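Local atomic coordinates of uncharacterized protein (Peptoclostridium difficile 630, PDB entry 4YCS), a protein that is of unknown function but, as a putative lipoprotein related to PnrA-like substrate-binding proteins of ABC transporters, probably binds a small solute for uptake. Residues M12-E17 against K45-D50; S52-S57 against A74-P79; Q90-I95 against S104-I109. All blocks are in the same frame, centred on the assembly; numbering follows the deposited sequence.

Contact 1: M12-E17 against K45-D50; sequences MILDIE and KVESDD
Val46 N gives its hydrogen to Met12 O (2.8 Å), and Leu14 N gives its own to Val46 O. These bonds zip strands 8-15 and 41-48 together as the parallel neighbours of a beta-alpha-beta unit, with helix 22-38 as the crossover. Ser48 N to Leu14 O and Ile16 N to Ser48 O (3.1 Å) continue the pairing to the strand ends. In the last bond the donor sits 52° above the carbonyl plane of Ser48, where the strands give way to loop.

Ile13 and Val46 lie side by side on one face, CD1 of Ile13 lying 4.2 Å from CG1 of Val46. On the other face CD1 of Leu14 meets CG of Glu47. Ile16 crosses the Glu47 side chain at about a right angle, with CD1 3.9 Å from Glu47 CB. Helix 22-38 packs on Met12, Leu14 and Ile16.

Beyond the strands, Glu17 CB packs against Asp49 CB. Asp15 OD2 forms a salt bridge with Arg75 NE. Glu17 OE1 holds the same guanidinium. Asp49 is the middle residue of an ST turn, in which Ser48 OG accepts from Asp50 N at 3.1 Å.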
loop_
_atom_site.group_PDB
_atom_site.type_symbol
_atom_site.label_atom_id
_atom_site.label_comp_id
_atom_site.label_asym_id
_atom_site.label_seq_id
_atom_site.Cartn_x
_atom_site.Cartn_y
_atom_site.Cartn_z
HETATM N N MSE A 12 -5.379 1.564 -0.044
HETATM C CA MSE A 12 -4.751 0.273 -0.193
HETATM C C MSE A 12 -5.243 -0.372 -1.469
HETATM O O MSE A 12 -6.444 -0.429 -1.701
HETATM C CB MSE A 12 -5.078 -0.610 1.027
HETATM C CG MSE A 12 -4.406 -1.961 0.979
HETATM SE SE MSE A 12 -4.627 -2.945 2.680
HETATM C CE MSE A 12 -3.139 -2.222 3.731
ATOM N N ILE A 13 -4.315 -0.816 -2.303
ATOM C CA ILE A 13 -4.628 -1.510 -3.574
ATOM C C ILE A 13 -4.159 -2.990 -3.426
ATOM O O ILE A 13 -3.033 -3.263 -3.032
ATOM C CB ILE A 13 -4.063 -0.782 -4.821
ATOM C CG1 ILE A 13 -4.396 -1.548 -6.100
ATOM C CG2 ILE A 13 -2.567 -0.588 -4.744
ATOM C CD1 ILE A 13 -4.227 -0.730 -7.356
ATOM N N LEU A 14 -5.062 -3.917 -3.700
ATOM C CA LEU A 14 -4.805 -5.360 -3.552
ATOM C C LEU A 14 -4.983 -6.174 -4.840
ATOM O O LEU A 14 -5.828 -5.889 -5.663
ATOM C CB LEU A 14 -5.733 -5.939 -2.498
ATOM C CG LEU A 14 -5.677 -5.181 -1.176
ATOM C CD1 LEU A 14 -6.912 -4.314 -1.048
ATOM C CD2 LEU A 14 -5.553 -6.120 0.005
ATOM N N ASP A 15 -4.122 -7.174 -4.986
ATOM C CA ASP A 15 -4.146 -8.123 -6.101
ATOM C C ASP A 15 -5.034 -9.274 -5.644
ATOM O O ASP A 15 -4.696 -9.977 -4.692
ATOM C CB ASP A 15 -2.719 -8.589 -6.334
ATOM C CG ASP A 15 -2.585 -9.644 -7.450
ATOM O OD1 ASP A 15 -3.596 -9.963 -8.127
ATOM O OD2 ASP A 15 -1.424 -10.106 -7.647
ATOM N N ILE A 16 -6.189 -9.435 -6.285
ATOM C CA ILE A 16 -7.151 -10.489 -5.904
ATOM C C ILE A 16 -7.317 -11.625 -6.935
ATOM O O ILE A 16 -8.307 -12.340 -6.891
ATOM C CB ILE A 16 -8.539 -9.917 -5.549
ATOM C CG1 ILE A 16 -9.193 -9.181 -6.737
ATOM C CG2 ILE A 16 -8.401 -9.067 -4.300
ATOM C CD1 ILE A 16 -10.671 -8.881 -6.532
ATOM N N GLU A 17 -6.359 -11.789 -7.848
ATOM C CA GLU A 17 -6.377 -12.934 -8.773
ATOM C C GLU A 17 -6.014 -14.224 -8.035
ATOM O O GLU A 17 -4.970 -14.315 -7.383
ATOM C CB GLU A 17 -5.420 -12.730 -9.943
ATOM C CG GLU A 17 -5.504 -13.843 -10.987
ATOM C CD GLU A 17 -4.860 -13.479 -12.311
ATOM O OE1 GLU A 17 -3.753 -12.924 -12.301
ATOM O OE2 GLU A 17 -5.458 -13.761 -13.366
ATOM N N LYS A 45 -10.034 1.307 -0.293
ATOM C CA LYS A 45 -9.379 0.176 -0.931
ATOM C C LYS A 45 -9.770 0.012 -2.375
ATOM O O LYS A 45 -10.875 0.356 -2.767
ATOM C CB LYS A 45 -9.656 -1.107 -0.170
ATOM C CG LYS A 45 -10.996 -1.760 -0.489
ATOM C CD LYS A 45 -10.951 -3.232 -0.086
ATOM C CE LYS A 45 -12.337 -3.790 0.153
ATOM N NZ LYS A 45 -12.218 -5.099 0.832
ATOM N N VAL A 46 -8.832 -0.484 -3.164
ATOM C CA VAL A 46 -9.035 -0.838 -4.556
ATOM C C VAL A 46 -8.597 -2.295 -4.715
ATOM O O VAL A 46 -7.564 -2.672 -4.180
ATOM C CB VAL A 46 -8.218 0.097 -5.485
ATOM C CG1 VAL A 46 -8.348 -0.282 -6.966
ATOM C CG2 VAL A 46 -8.697 1.514 -5.273
ATOM N N GLU A 47 -9.425 -3.103 -5.375
ATOM C CA GLU A 47 -9.121 -4.524 -5.640
ATOM C C GLU A 47 -9.123 -4.813 -7.144
ATOM O O GLU A 47 -9.985 -4.342 -7.873
ATOM C CB GLU A 47 -10.149 -5.397 -4.968
ATOM C CG GLU A 47 -10.022 -5.414 -3.464
ATOM C CD GLU A 47 -11.221 -6.055 -2.809
ATOM O OE1 GLU A 47 -12.281 -5.403 -2.763
ATOM O OE2 GLU A 47 -11.106 -7.200 -2.339
ATOM N N SER A 48 -8.154 -5.577 -7.617
ATOM C CA SER A 48 -8.091 -5.910 -9.053
ATOM C C SER A 48 -7.434 -7.272 -9.308
ATOM O O SER A 48 -6.402 -7.576 -8.723
ATOM C CB SER A 48 -7.328 -4.809 -9.803
ATOM O OG SER A 48 -7.127 -5.153 -11.168
ATOM N N ASP A 49 -8.034 -8.076 -10.190
ATOM C CA ASP A 49 -7.393 -9.309 -10.672
ATOM C C ASP A 49 -6.619 -9.105 -11.990
ATOM O O ASP A 49 -5.885 -10.001 -12.412
ATOM C CB ASP A 49 -8.408 -10.479 -10.784
ATOM C CG ASP A 49 -9.658 -10.123 -11.594
ATOM O OD1 ASP A 49 -9.620 -9.168 -12.396
ATOM O OD2 ASP A 49 -10.688 -10.808 -11.419
ATOM N N ASP A 50 -6.754 -7.916 -12.593
ATOM C CA ASP A 50 -6.166 -7.576 -13.895
ATOM C C ASP A 50 -4.877 -6.721 -13.790
ATOM O O ASP A 50 -4.933 -5.498 -13.804
ATOM C CB ASP A 50 -7.235 -6.850 -14.728
ATOM C CG ASP A 50 -6.814 -6.617 -16.168
ATOM O OD1 ASP A 50 -5.701 -7.012 -16.542
ATOM O OD2 ASP A 50 -7.599 -6.020 -16.933
#

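Contact 2: S52-S57 against A74-P79; sequences STFSNS and ARFAKP
Phe54 and Phe76 stack face to face. Their centroids are 4.2 Å apart and their planes are inclined by 30°, so the stack is not strictly parallel. CE1 of Phe76 lies over the centre of the Phe54 ring, 3.3 Å above its plane. In the other direction the overlap is less central: CE2 of Phe54 lies over the Phe76 ring, offset toward the rim. Phe76 CE1 is 3.4 Å from both CG and CD2 of Phe54. The bond from CA to CB of Phe54 points toward 74-79, and chi1 of -74° sets CG anti to the carbonyl carbon.

The rim of Phe54 is also occupied. Arg75 O lies at the ring edge, in its plane, 3.9 Å from CD2. At the far end of the ring, Arg75 NH2 comes within 4.0 Å of Phe54 CZ. The guanidinium plane is turned 81° from the ring plane, and CE2 of Phe54 lies over one guanidinium face. The guanidinium is held by salt bridges to Asp15 and Glu17, which would help fix its position beside the ring.

Pro79 closes the other end of the contact. Its CG touches Phe54 CB at 3.8 Å, and its CB packs on the backbone N and CB of Ser55. No hydrogen bond joins the two segments. Beyond them, Phe54 also packs on Ser48 and Asp15, and Phe76 on Ile13 and Asp15. The arrangement joins the start of helix 54-62 to the 3-10 turn and first residues of helix 77-84. The two helices follow strands 41-48 and 68-72 in the chain, as in the alpha/beta domains of the periplasmic-binding-protein superfamily.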
loop_
_atom_site.group_PDB
_atom_site.type_symbol
_atom_site.label_atom_id
_atom_site.label_comp_id
_atom_site.label_asym_id
_atom_site.label_seq_id
_atom_site.Cartn_x
_atom_site.Cartn_y
_atom_site.Cartn_z
ATOM N N SER A 52 -2.727 -5.769 -15.805
ATOM C CA SER A 52 -2.518 -4.775 -16.853
ATOM C C SER A 52 -3.001 -3.364 -16.487
ATOM O O SER A 52 -2.564 -2.408 -17.093
ATOM C CB SER A 52 -3.236 -5.206 -18.133
ATOM O OG SER A 52 -4.623 -4.938 -18.012
ATOM N N THR A 53 -3.922 -3.249 -15.533
ATOM C CA THR A 53 -4.495 -1.956 -15.164
ATOM C C THR A 53 -3.868 -1.369 -13.875
ATOM O O THR A 53 -4.260 -0.281 -13.446
ATOM C CB THR A 53 -6.018 -2.077 -14.949
ATOM O OG1 THR A 53 -6.281 -2.848 -13.765
ATOM C CG2 THR A 53 -6.692 -2.740 -16.175
ATOM N N PHE A 54 -2.925 -2.107 -13.279
ATOM C CA PHE A 54 -2.288 -1.751 -12.015
ATOM C C PHE A 54 -1.650 -0.356 -12.057
ATOM O O PHE A 54 -1.911 0.430 -11.178
ATOM C CB PHE A 54 -1.250 -2.799 -11.568
ATOM C CG PHE A 54 -1.841 -4.113 -11.033
ATOM C CD1 PHE A 54 -3.199 -4.310 -10.882
ATOM C CD2 PHE A 54 -0.993 -5.135 -10.646
ATOM C CE1 PHE A 54 -3.697 -5.506 -10.391
ATOM C CE2 PHE A 54 -1.487 -6.328 -10.155
ATOM C CZ PHE A 54 -2.841 -6.516 -10.037
ATOM N N SER A 55 -0.851 -0.049 -13.079
ATOM C CA SER A 55 -0.177 1.238 -13.149
ATOM C C SER A 55 -1.201 2.396 -13.305
ATOM O O SER A 55 -1.083 3.438 -12.646
ATOM C CB SER A 55 0.870 1.258 -14.264
ATOM O OG SER A 55 0.220 1.363 -15.506
ATOM N N ASN A 56 -2.241 2.177 -14.103
ATOM C CA ASN A 56 -3.274 3.187 -14.252
ATOM C C ASN A 56 -3.982 3.479 -12.908
ATOM O O ASN A 56 -4.258 4.622 -12.555
ATOM C CB ASN A 56 -4.313 2.766 -15.282
ATOM C CG ASN A 56 -5.354 3.833 -15.515
ATOM O OD1 ASN A 56 -5.046 4.918 -15.994
ATOM N ND2 ASN A 56 -6.595 3.537 -15.158
ATOM N N SER A 57 -4.316 2.421 -12.209
ATOM C CA SER A 57 -5.015 2.527 -10.941
ATOM C C SER A 57 -4.185 3.258 -9.871
ATOM O O SER A 57 -4.752 4.025 -9.074
ATOM C CB SER A 57 -5.450 1.140 -10.487
ATOM O OG SER A 57 -6.571 0.700 -11.286
ATOM N N ALA A 74 3.719 -8.786 -4.564
ATOM C CA ALA A 74 4.879 -8.633 -5.433
ATOM C C ALA A 74 4.483 -8.291 -6.869
ATOM O O ALA A 74 5.281 -7.706 -7.594
ATOM C CB ALA A 74 5.719 -9.911 -5.423
ATOM N N ARG A 75 3.266 -8.615 -7.286
ATOM C CA ARG A 75 2.845 -8.240 -8.644
ATOM C C ARG A 75 2.741 -6.723 -8.854
ATOM O O ARG A 75 2.717 -6.268 -10.003
ATOM C CB ARG A 75 1.539 -8.905 -9.036
ATOM C CG ARG A 75 1.674 -10.405 -9.287
ATOM C CD ARG A 75 0.772 -10.856 -10.423
ATOM N NE ARG A 75 -0.647 -10.596 -10.168
ATOM C CZ ARG A 75 -1.598 -10.659 -11.097
ATOM N NH1 ARG A 75 -1.282 -10.991 -12.340
ATOM N NH2 ARG A 75 -2.872 -10.397 -10.796
ATOM N N PHE A 76 2.710 -5.931 -7.775
ATOM C CA PHE A 76 2.720 -4.454 -7.919
ATOM C C PHE A 76 4.106 -3.832 -8.110
ATOM O O PHE A 76 4.197 -2.631 -8.447
ATOM C CB PHE A 76 2.010 -3.774 -6.748
ATOM C CG PHE A 76 0.556 -4.003 -6.734
ATOM C CD1 PHE A 76 -0.239 -3.376 -7.664
ATOM C CD2 PHE A 76 -0.017 -4.871 -5.814
ATOM C CE1 PHE A 76 -1.600 -3.595 -7.657
ATOM C CE2 PHE A 76 -1.372 -5.065 -5.790
ATOM C CZ PHE A 76 -2.160 -4.422 -6.711
ATOM N N ALA A 77 5.160 -4.636 -7.921
ATOM C CA ALA A 77 6.547 -4.149 -7.929
ATOM C C ALA A 77 6.826 -3.214 -9.094
ATOM O O ALA A 77 7.166 -2.036 -8.894
ATOM C CB ALA A 77 7.526 -5.324 -7.923
ATOM N N LYS A 78 6.638 -3.719 -10.304
ATOM C CA LYS A 78 6.967 -2.946 -11.513
ATOM C C LYS A 78 6.039 -1.731 -11.775
ATOM O O LYS A 78 6.534 -0.650 -12.041
ATOM C CB LYS A 78 7.069 -3.850 -12.757
ATOM C CG LYS A 78 8.333 -4.712 -12.812
ATOM C CD LYS A 78 9.613 -3.927 -13.138
ATOM C CE LYS A 78 10.855 -4.823 -13.154
ATOM N NZ LYS A 78 11.232 -5.317 -11.797
ATOM N N PRO A 79 4.702 -1.912 -11.717
ATOM C CA PRO A 79 3.834 -0.752 -11.955
ATOM C C PRO A 79 3.956 0.327 -10.887
ATOM O O PRO A 79 3.791 1.490 -11.200
ATOM C CB PRO A 79 2.428 -1.343 -11.985
ATOM C CG PRO A 79 2.560 -2.659 -11.331
ATOM C CD PRO A 79 3.934 -3.157 -11.629
#

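Contact 3: Q90-I95 against S104-I109; sequences QQFAII and SNITSI
Phe92 N donates to Asn105 O at 2.8 Å, the first rung joining strand 91-95 to strand 106-109. The two strands run parallel at one side of the five-stranded sheet, and 106-109 is its outermost strand within the chain. Thr107 N to Phe92 O, Ile94 N to Thr107 O and Ile109 N to Ile94 O carry the pairing onward.

The Phe92 side chain can be followed outward. Its CB lies 3.5 Å from Asn105 O and also touches CG1 of Ile106. CG is set anti to the carbonyl carbon (chi1 -56°), and from there the ring runs beside the Asn105 side chain, pointing the same way. CD2 meets Asn105 O, which lies at the ring edge in its plane. CE2 reaches Asn105 ND2 at 3.6 Å. The amide plane of Asn105 is turned 85° from the ring. Gln90 CG covers one ring face, 3.4 Å above it and offset toward the rim. Ile58 and Cys62 of helix 54-62 and Leu80 and Ala84 of helix 77-84 also pack on this side chain.

Asn105 ND2 makes a weak, bent bond to Gln90 O, at an N-H...O angle of 123°, and a further hydrogen bond to Ala84 O. On the same face of the sheet as Phe92, CG2 of Ile94 meets CG2 of Ile106 at 3.9 Å and also touches Ser108 OG, which is hydrogen-bonded to Tyr97 O.

The face that carries Ala93 and Thr107 holds a bridging water. Thr107 OG1, which also bonds Lys126 of helix 118-127, donates to it. The water in turn gives its hydrogens to Gln91 OE1 at 3.2 Å and to Phe92 O at 2.6 Å.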
loop_
_atom_site.group_PDB
_atom_site.type_symbol
_atom_site.label_atom_id
_atom_site.label_comp_id
_atom_site.label_asym_id
_atom_site.label_seq_id
_atom_site.Cartn_x
_atom_site.Cartn_y
_atom_site.Cartn_z
ATOM N N GLN A 90 4.862 11.748 -3.334
ATOM C CA GLN A 90 3.831 10.784 -2.900
ATOM C C GLN A 90 4.516 9.645 -2.140
ATOM O O GLN A 90 5.504 9.079 -2.614
ATOM C CB GLN A 90 3.088 10.209 -4.060
ATOM C CG GLN A 90 2.051 9.143 -3.694
ATOM C CD GLN A 90 0.940 9.671 -2.834
ATOM O OE1 GLN A 90 0.263 10.648 -3.159
ATOM N NE2 GLN A 90 0.750 9.033 -1.702
ATOM N N GLN A 91 4.004 9.340 -0.954
ATOM C CA GLN A 91 4.524 8.233 -0.165
ATOM C C GLN A 91 3.800 6.983 -0.518
ATOM O O GLN A 91 2.572 6.937 -0.518
ATOM C CB GLN A 91 4.399 8.487 1.363
ATOM C CG GLN A 91 5.178 9.691 1.854
ATOM C CD GLN A 91 6.657 9.554 1.539
ATOM O OE1 GLN A 91 7.290 8.548 1.903
ATOM N NE2 GLN A 91 7.218 10.555 0.838
ATOM N N PHE A 92 4.579 5.931 -0.755
ATOM C CA PHE A 92 4.050 4.623 -1.043
ATOM C C PHE A 92 4.656 3.537 -0.133
ATOM O O PHE A 92 5.730 3.719 0.439
ATOM C CB PHE A 92 4.413 4.217 -2.417
ATOM C CG PHE A 92 4.009 5.146 -3.496
ATOM C CD1 PHE A 92 2.823 4.927 -4.193
ATOM C CD2 PHE A 92 4.866 6.141 -3.937
ATOM C CE1 PHE A 92 2.494 5.712 -5.270
ATOM C CE2 PHE A 92 4.526 6.924 -5.039
ATOM C CZ PHE A 92 3.331 6.697 -5.697
ATOM N N ALA A 93 3.939 2.419 -0.027
ATOM C CA ALA A 93 4.400 1.218 0.688
ATOM C C ALA A 93 4.047 0.017 -0.154
ATOM O O ALA A 93 3.026 0.028 -0.836
ATOM C CB ALA A 93 3.786 1.096 2.066
ATOM N N ILE A 94 4.914 -1.000 -0.153
ATOM C CA ILE A 94 4.607 -2.234 -0.813
ATOM C C ILE A 94 4.810 -3.395 0.157
ATOM O O ILE A 94 5.804 -3.405 0.901
ATOM C CB ILE A 94 5.395 -2.399 -2.105
ATOM C CG1 ILE A 94 4.862 -3.608 -2.867
ATOM C CG2 ILE A 94 6.918 -2.418 -1.846
ATOM C CD1 ILE A 94 5.401 -3.723 -4.293
ATOM N N ILE A 95 3.830 -4.303 0.195
ATOM C CA ILE A 95 3.870 -5.473 1.056
ATOM C C ILE A 95 4.334 -6.728 0.275
ATOM O O ILE A 95 3.778 -7.070 -0.765
ATOM C CB ILE A 95 2.541 -5.716 1.706
ATOM C CG1 ILE A 95 2.188 -4.526 2.609
ATOM C CG2 ILE A 95 2.568 -7.012 2.531
ATOM C CD1 ILE A 95 0.730 -4.495 2.962
ATOM N N SER A 104 13.204 6.168 -3.131
ATOM C CA SER A 104 13.188 6.997 -1.935
ATOM C C SER A 104 11.764 7.198 -1.352
ATOM O O SER A 104 11.630 7.487 -0.158
ATOM C CB SER A 104 13.822 8.367 -2.236
ATOM O OG SER A 104 13.136 9.023 -3.282
ATOM N N ASN A 105 10.730 7.076 -2.191
ATOM C CA ASN A 105 9.337 7.266 -1.735
ATOM C C ASN A 105 8.575 5.947 -1.555
ATOM O O ASN A 105 7.341 5.954 -1.448
ATOM C CB ASN A 105 8.561 8.263 -2.645
ATOM C CG ASN A 105 8.480 7.830 -4.090
ATOM O OD1 ASN A 105 9.115 6.878 -4.521
ATOM N ND2 ASN A 105 7.694 8.537 -4.843
ATOM N N ILE A 106 9.293 4.821 -1.535
ATOM C CA ILE A 106 8.647 3.526 -1.375
ATOM C C ILE A 106 9.246 2.778 -0.205
ATOM O O ILE A 106 10.435 2.494 -0.192
ATOM C CB ILE A 106 8.701 2.638 -2.638
ATOM C CG1 ILE A 106 8.060 3.337 -3.836
ATOM C CG2 ILE A 106 8.030 1.315 -2.362
ATOM C CD1 ILE A 106 7.980 2.502 -5.120
ATOM N N THR A 107 8.398 2.435 0.772
ATOM C CA THR A 107 8.798 1.629 1.941
ATOM C C THR A 107 8.329 0.227 1.706
ATOM O O THR A 107 7.161 0.006 1.376
ATOM C CB THR A 107 8.154 2.150 3.237
ATOM O OG1 THR A 107 8.510 3.511 3.420
ATOM C CG2 THR A 107 8.620 1.371 4.439
ATOM N N SER A 108 9.237 -0.733 1.883
ATOM C CA SER A 108 8.945 -2.121 1.722
ATOM C C SER A 108 8.603 -2.739 3.082
ATOM O O SER A 108 9.213 -2.430 4.072
ATOM C CB SER A 108 10.160 -2.862 1.117
ATOM O OG SER A 108 10.259 -2.685 -0.283
ATOM N N ILE A 109 7.631 -3.627 3.106
ATOM C CA ILE A 109 7.212 -4.316 4.323
ATOM C C ILE A 109 7.136 -5.816 4.033
ATOM O O ILE A 109 6.456 -6.255 3.119
ATOM C CB ILE A 109 5.787 -3.899 4.766
ATOM C CG1 ILE A 109 5.626 -2.370 4.910
ATOM C CG2 ILE A 109 5.398 -4.635 6.043
ATOM C CD1 ILE A 109 6.535 -1.771 5.938
HETATM O O HOH W 1 7.033 5.320 2.026
#

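Contacts 1 and 3 are strand pairs on opposite sides of the chain's centre, in one parallel sheet. Their centres are about 17 Å apart and they do not touch; strand 68-72 runs between strands 8-15 and 91-95. Contact 2 touches both. Toward contact 1, Arg75 NE meets Asp15 OD2 at 2.7 Å and Arg75 NH2 meets Glu17 OE1 at 3.1 Å, while Ser48 OG packs on Phe54 CE1. Toward contact 3 the link is van der Waals packing, Ile94 CD1 lying 3.7 Å from Ala77 N. Contacts 1 and 2 thus meet at the C-terminal ends of the strands, where relatives in this superfamily usually bind ligand. No ligand identifies such a site here.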